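Local coordinates for uncharacterized protein (PDB 4ZKQ) that probably binds host chemokines as a decoy receptor encoded by a rodent gammaherpesvirus, at residues 299-313 against 378-390. Residues are numbered along the deposited sequence; the frame is centred on the assembly and turned at random.
Sequences LFQTADGEPVLASVW and FVFLKMESGTYSE
Strands 308-313 and 378-384 pair antiparallel in the middle of a beta sheet, while residues 299-303, ahead of the turn into the first strand, pack against the bend between strands 378-384 and 388-395. Leu309 with Glu384, Ser311 with Lys382 and Trp313 with Phe380 are hydrogen-bonded pairs, each joined by two backbone bonds. On their face, the Trp313 indole and the Phe378 and Phe380 rings form an aromatic cluster. Trp313 CG lies between the backbone N and the carbonyl carbon (chi1 65°), which brings the indole across to Phe380. Phe380 CB lies over one face of the Trp313 five-membered ring, 4.0 Å from its centroid, in a CH-pi contact, with NE1 at the edge of the Phe380 ring; farther out, Trp313 CH2 meets the edge of Phe378 at CE2, 3.4 Å away. The indole NE1 bonds to Thr80 O. A water links Ser311 OG to Glu384 OE2, and Glu384 OE1 forms a salt bridge with Lys54. On the other face Met383, bent at chi3 (67°), brings CE 3.5 Å from Phe300 CZ, and Leu299 CD2 presses tightly on Met383 CB. Near the hairpin turn, Ser385 OG, which accepts from Tyr388 N in an ST motif, donates to Thr302 OG1 (3.0 Å); Thr302 OG1 in turn donates to Leu299 O. Thr302 CG2 sits over the Tyr388 ring in a CH-pi contact. Strand 324-330 flanks 308-313 and strand 388-395 flanks 378-384, while strand 350-355 packs against the face carrying Ala310, Val312 and Leu381.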
loop_
_atom_site.group_PDB
_atom_site.type_symbol
_atom_site.label_atom_id
_atom_site.label_comp_id
_atom_site.label_asym_id
_atom_site.label_seq_id
_atom_site.Cartn_x
_atom_site.Cartn_y
_atom_site.Cartn_z
ATOM N N LEU A 299 -10.277 -11.783 15.526
ATOM C CA LEU A 299 -9.770 -11.682 14.168
ATOM C C LEU A 299 -9.409 -13.044 13.583
ATOM O O LEU A 299 -9.686 -13.313 12.417
ATOM C CB LEU A 299 -8.547 -10.759 14.125
ATOM C CG LEU A 299 -7.892 -10.608 12.752
ATOM C CD1 LEU A 299 -8.827 -9.874 11.802
ATOM C CD2 LEU A 299 -6.557 -9.894 12.873
ATOM N N PHE A 300 -8.793 -13.902 14.387
ATOM C CA PHE A 300 -8.297 -15.168 13.867
ATOM C C PHE A 300 -9.426 -16.151 13.570
ATOM O O PHE A 300 -9.195 -17.187 12.949
ATOM C CB PHE A 300 -7.287 -15.777 14.840
ATOM C CG PHE A 300 -6.006 -15.008 14.920
ATOM C CD1 PHE A 300 -4.970 -15.273 14.044
ATOM C CD2 PHE A 300 -5.846 -13.999 15.849
ATOM C CE1 PHE A 300 -3.795 -14.554 14.105
ATOM C CE2 PHE A 300 -4.670 -13.278 15.915
ATOM C CZ PHE A 300 -3.644 -13.558 15.040
ATOM N N GLN A 301 -10.645 -15.810 13.986
ATOM C CA GLN A 301 -11.825 -16.624 13.690
ATOM C C GLN A 301 -12.481 -16.209 12.372
ATOM O O GLN A 301 -13.370 -16.895 11.869
ATOM C CB GLN A 301 -12.841 -16.523 14.830
ATOM C CG GLN A 301 -12.250 -16.789 16.207
ATOM C CD GLN A 301 -11.455 -18.080 16.264
ATOM O OE1 GLN A 301 -10.364 -18.124 16.832
ATOM N NE2 GLN A 301 -12.001 -19.140 15.677
ATOM N N THR A 302 -12.023 -15.090 11.817
ATOM C CA THR A 302 -12.517 -14.567 10.544
ATOM C C THR A 302 -11.665 -14.988 9.360
ATOM O O THR A 302 -12.027 -14.769 8.202
ATOM C CB THR A 302 -12.538 -13.029 10.551
ATOM O OG1 THR A 302 -11.231 -12.523 10.205
ATOM C CG2 THR A 302 -12.953 -12.512 11.915
ATOM N N ALA A 303 -10.520 -15.578 9.662
ATOM C CA ALA A 303 -9.459 -15.725 8.682
ATOM C C ALA A 303 -9.791 -16.692 7.536
ATOM O O ALA A 303 -9.128 -16.668 6.495
ATOM C CB ALA A 303 -8.203 -16.159 9.385
ATOM N N ASP A 304 -10.813 -17.522 7.722
ATOM C CA ASP A 304 -11.235 -18.484 6.695
ATOM C C ASP A 304 -10.100 -19.438 6.308
ATOM O O ASP A 304 -9.887 -19.724 5.129
ATOM C CB ASP A 304 -11.757 -17.749 5.445
ATOM C CG ASP A 304 -12.507 -18.672 4.484
ATOM O OD1 ASP A 304 -13.127 -19.651 4.954
ATOM O OD2 ASP A 304 -12.473 -18.417 3.261
ATOM N N GLY A 305 -9.371 -19.926 7.308
ATOM C CA GLY A 305 -8.268 -20.843 7.074
ATOM C C GLY A 305 -7.056 -20.187 6.440
ATOM O O GLY A 305 -6.039 -20.843 6.211
ATOM N N GLU A 306 -7.162 -18.891 6.155
ATOM C CA GLU A 306 -6.077 -18.146 5.530
ATOM C C GLU A 306 -5.293 -17.387 6.588
ATOM O O GLU A 306 -5.732 -17.277 7.734
ATOM C CB GLU A 306 -6.620 -17.180 4.479
ATOM C CG GLU A 306 -7.557 -17.826 3.485
ATOM C CD GLU A 306 -6.949 -19.048 2.821
ATOM O OE1 GLU A 306 -5.753 -18.995 2.464
ATOM O OE2 GLU A 306 -7.662 -20.064 2.667
ATOM N N PRO A 307 -4.124 -16.859 6.213
ATOM C CA PRO A 307 -3.316 -16.185 7.226
ATOM C C PRO A 307 -3.829 -14.812 7.630
ATOM O O PRO A 307 -4.689 -14.207 6.977
ATOM C CB PRO A 307 -1.944 -16.054 6.552
ATOM C CG PRO A 307 -1.975 -16.986 5.403
ATOM C CD PRO A 307 -3.382 -17.022 4.953
ATOM N N VAL A 308 -3.266 -14.344 8.734
ATOM C CA VAL A 308 -3.405 -12.973 9.188
ATOM C C VAL A 308 -2.055 -12.297 9.007
ATOM O O VAL A 308 -1.014 -12.889 9.316
ATOM C CB VAL A 308 -3.865 -12.911 10.666
ATOM C CG1 VAL A 308 -3.512 -11.563 11.323
ATOM C CG2 VAL A 308 -5.357 -13.192 10.765
ATOM N N LEU A 309 -2.075 -11.078 8.474
ATOM C CA LEU A 309 -0.872 -10.278 8.317
ATOM C C LEU A 309 -0.843 -9.241 9.420
ATOM O O LEU A 309 -1.830 -8.539 9.639
ATOM C CB LEU A 309 -0.829 -9.595 6.951
ATOM C CG LEU A 309 0.401 -8.735 6.669
ATOM C CD1 LEU A 309 1.655 -9.589 6.529
ATOM C CD2 LEU A 309 0.194 -7.895 5.422
ATOM N N ALA A 310 0.278 -9.165 10.128
ATOM C CA ALA A 310 0.449 -8.176 11.180
ATOM C C ALA A 310 1.554 -7.212 10.779
ATOM O O ALA A 310 2.665 -7.636 10.466
ATOM C CB ALA A 310 0.767 -8.852 12.518
ATOM N N SER A 311 1.229 -5.919 10.750
ATOM C CA SER A 311 2.204 -4.879 10.454
ATOM C C SER A 311 2.309 -3.982 11.670
ATOM O O SER A 311 1.291 -3.556 12.204
ATOM C CB SER A 311 1.791 -4.050 9.234
ATOM O OG SER A 311 1.431 -4.865 8.138
ATOM N N VAL A 312 3.529 -3.686 12.099
ATOM C CA VAL A 312 3.722 -2.787 13.229
ATOM C C VAL A 312 4.834 -1.815 12.910
ATOM O O VAL A 312 5.858 -2.189 12.336
ATOM C CB VAL A 312 4.039 -3.561 14.531
ATOM C CG1 VAL A 312 5.297 -4.400 14.379
ATOM C CG2 VAL A 312 4.155 -2.604 15.724
ATOM N N TRP A 313 4.626 -0.553 13.261
ATOM C CA TRP A 313 5.694 0.415 13.131
ATOM C C TRP A 313 5.621 1.440 14.242
ATOM O O TRP A 313 4.590 1.590 14.891
ATOM C CB TRP A 313 5.648 1.095 11.761
ATOM C CG TRP A 313 4.445 1.926 11.501
ATOM C CD1 TRP A 313 3.272 1.516 10.934
ATOM C CD2 TRP A 313 4.292 3.319 11.774
ATOM N NE1 TRP A 313 2.399 2.572 10.836
ATOM C CE2 TRP A 313 3.003 3.694 11.347
ATOM C CE3 TRP A 313 5.125 4.294 12.337
ATOM C CZ2 TRP A 313 2.523 4.990 11.471
ATOM C CZ3 TRP A 313 4.648 5.583 12.458
ATOM C CH2 TRP A 313 3.361 5.921 12.028
ATOM N N PHE A 378 5.222 6.798 19.444
ATOM C CA PHE A 378 3.995 6.331 18.801
ATOM C C PHE A 378 4.227 4.981 18.146
ATOM O O PHE A 378 5.241 4.781 17.481
ATOM C CB PHE A 378 3.515 7.335 17.757
ATOM C CG PHE A 378 2.356 6.850 16.920
ATOM C CD1 PHE A 378 1.052 7.000 17.361
ATOM C CD2 PHE A 378 2.573 6.268 15.678
ATOM C CE1 PHE A 378 -0.016 6.569 16.585
ATOM C CE2 PHE A 378 1.512 5.835 14.903
ATOM C CZ PHE A 378 0.218 5.985 15.353
ATOM N N VAL A 379 3.289 4.065 18.358
ATOM C CA VAL A 379 3.309 2.756 17.717
ATOM C C VAL A 379 1.936 2.478 17.111
ATOM O O VAL A 379 0.900 2.784 17.715
ATOM C CB VAL A 379 3.685 1.631 18.717
ATOM C CG1 VAL A 379 3.537 0.248 18.073
ATOM C CG2 VAL A 379 5.102 1.826 19.239
ATOM N N PHE A 380 1.944 1.917 15.902
ATOM C CA PHE A 380 0.737 1.469 15.227
ATOM C C PHE A 380 0.844 -0.012 14.890
ATOM O O PHE A 380 1.818 -0.441 14.274
ATOM C CB PHE A 380 0.497 2.265 13.946
ATOM C CG PHE A 380 -0.778 1.902 13.240
ATOM C CD1 PHE A 380 -1.997 2.090 13.857
ATOM C CD2 PHE A 380 -0.755 1.371 11.963
ATOM C CE1 PHE A 380 -3.175 1.759 13.221
ATOM C CE2 PHE A 380 -1.928 1.042 11.319
ATOM C CZ PHE A 380 -3.142 1.237 11.947
ATOM N N LEU A 381 -0.154 -0.780 15.308
ATOM C CA LEU A 381 -0.249 -2.194 14.978
ATOM C C LEU A 381 -1.498 -2.428 14.160
ATOM O O LEU A 381 -2.593 -2.070 14.587
ATOM C CB LEU A 381 -0.292 -3.049 16.248
ATOM C CG LEU A 381 -0.616 -4.534 16.058
ATOM C CD1 LEU A 381 0.511 -5.229 15.295
ATOM C CD2 LEU A 381 -0.861 -5.201 17.400
ATOM N N LYS A 382 -1.334 -3.028 12.988
ATOM C CA LYS A 382 -2.480 -3.453 12.201
ATOM C C LYS A 382 -2.415 -4.958 12.004
ATOM O O LYS A 382 -1.356 -5.518 11.734
ATOM C CB LYS A 382 -2.529 -2.741 10.850
ATOM C CG LYS A 382 -3.735 -3.155 10.009
ATOM C CD LYS A 382 -3.955 -2.255 8.805
ATOM C CE LYS A 382 -2.833 -2.375 7.801
ATOM N NZ LYS A 382 -3.164 -1.670 6.529
ATOM N N MET A 383 -3.564 -5.596 12.169
ATOM C CA MET A 383 -3.707 -7.026 11.958
ATOM C C MET A 383 -4.919 -7.218 11.060
ATOM O O MET A 383 -5.979 -6.648 11.314
ATOM C CB MET A 383 -3.868 -7.761 13.289
ATOM C CG MET A 383 -2.672 -7.601 14.225
ATOM S SD MET A 383 -2.808 -8.543 15.758
ATOM C CE MET A 383 -2.731 -10.226 15.144
ATOM N N GLU A 384 -4.757 -7.992 9.993
ATOM C CA GLU A 384 -5.804 -8.111 8.987
ATOM C C GLU A 384 -5.869 -9.497 8.368
ATOM O O GLU A 384 -4.849 -10.154 8.149
ATOM C CB GLU A 384 -5.593 -7.077 7.875
ATOM C CG GLU A 384 -4.235 -7.173 7.203
ATOM C CD GLU A 384 -3.943 -6.009 6.275
ATOM O OE1 GLU A 384 -4.859 -5.583 5.547
ATOM O OE2 GLU A 384 -2.790 -5.525 6.267
ATOM N N SER A 385 -7.096 -9.919 8.092
ATOM C CA SER A 385 -7.371 -11.064 7.249
ATOM C C SER A 385 -7.826 -10.537 5.904
ATOM O O SER A 385 -7.638 -9.364 5.601
ATOM C CB SER A 385 -8.445 -11.948 7.873
ATOM O OG SER A 385 -9.648 -11.219 8.011
ATOM N N GLY A 386 -8.441 -11.399 5.107
ATOM C CA GLY A 386 -9.009 -10.980 3.841
ATOM C C GLY A 386 -10.258 -10.134 3.991
ATOM O O GLY A 386 -10.585 -9.350 3.099
ATOM N N THR A 387 -10.949 -10.280 5.121
ATOM C CA THR A 387 -12.268 -9.678 5.305
ATOM C C THR A 387 -12.379 -8.741 6.517
ATOM O O THR A 387 -13.373 -8.024 6.650
ATOM C CB THR A 387 -13.336 -10.769 5.456
ATOM O OG1 THR A 387 -12.989 -11.619 6.554
ATOM C CG2 THR A 387 -13.434 -11.597 4.186
ATOM N N TYR A 388 -11.362 -8.750 7.378
ATOM C CA TYR A 388 -11.319 -7.903 8.581
ATOM C C TYR A 388 -9.952 -7.267 8.770
ATOM O O TYR A 388 -8.928 -7.893 8.495
ATOM C CB TYR A 388 -11.634 -8.703 9.844
ATOM C CG TYR A 388 -13.070 -9.099 10.045
ATOM C CD1 TYR A 388 -13.624 -10.152 9.336
ATOM C CD2 TYR A 388 -13.862 -8.448 10.982
ATOM C CE1 TYR A 388 -14.934 -10.536 9.535
ATOM C CE2 TYR A 388 -15.172 -8.822 11.190
ATOM C CZ TYR A 388 -15.705 -9.866 10.463
ATOM O OH TYR A 388 -17.010 -10.240 10.667
ATOM N N SER A 389 -9.943 -6.031 9.270
ATOM C CA SER A 389 -8.711 -5.389 9.696
ATOM C C SER A 389 -8.927 -4.645 11.000
ATOM O O SER A 389 -9.982 -4.046 11.223
ATOM C CB SER A 389 -8.182 -4.426 8.632
ATOM O OG SER A 389 -9.092 -3.370 8.401
ATOM N N GLU A 390 -7.920 -4.723 11.862
ATOM C CA GLU A 390 -7.906 -4.038 13.153
ATOM C C GLU A 390 -6.649 -3.208 13.246
ATOM O O GLU A 390 -5.550 -3.754 13.180
ATOM C CB GLU A 390 -7.932 -5.029 14.321
ATOM C CG GLU A 390 -9.266 -5.669 14.598
ATOM C CD GLU A 390 -9.179 -6.703 15.705
ATOM O OE1 GLU A 390 -8.146 -6.740 16.406
ATOM O OE2 GLU A 390 -10.139 -7.480 15.872
HETATM O O HOH W 1 -10.456 -13.567 5.526
HETATM O O HOH W 2 -7.195 -14.208 5.671
HETATM O O HOH W 3 -1.193 -5.724 8.407
#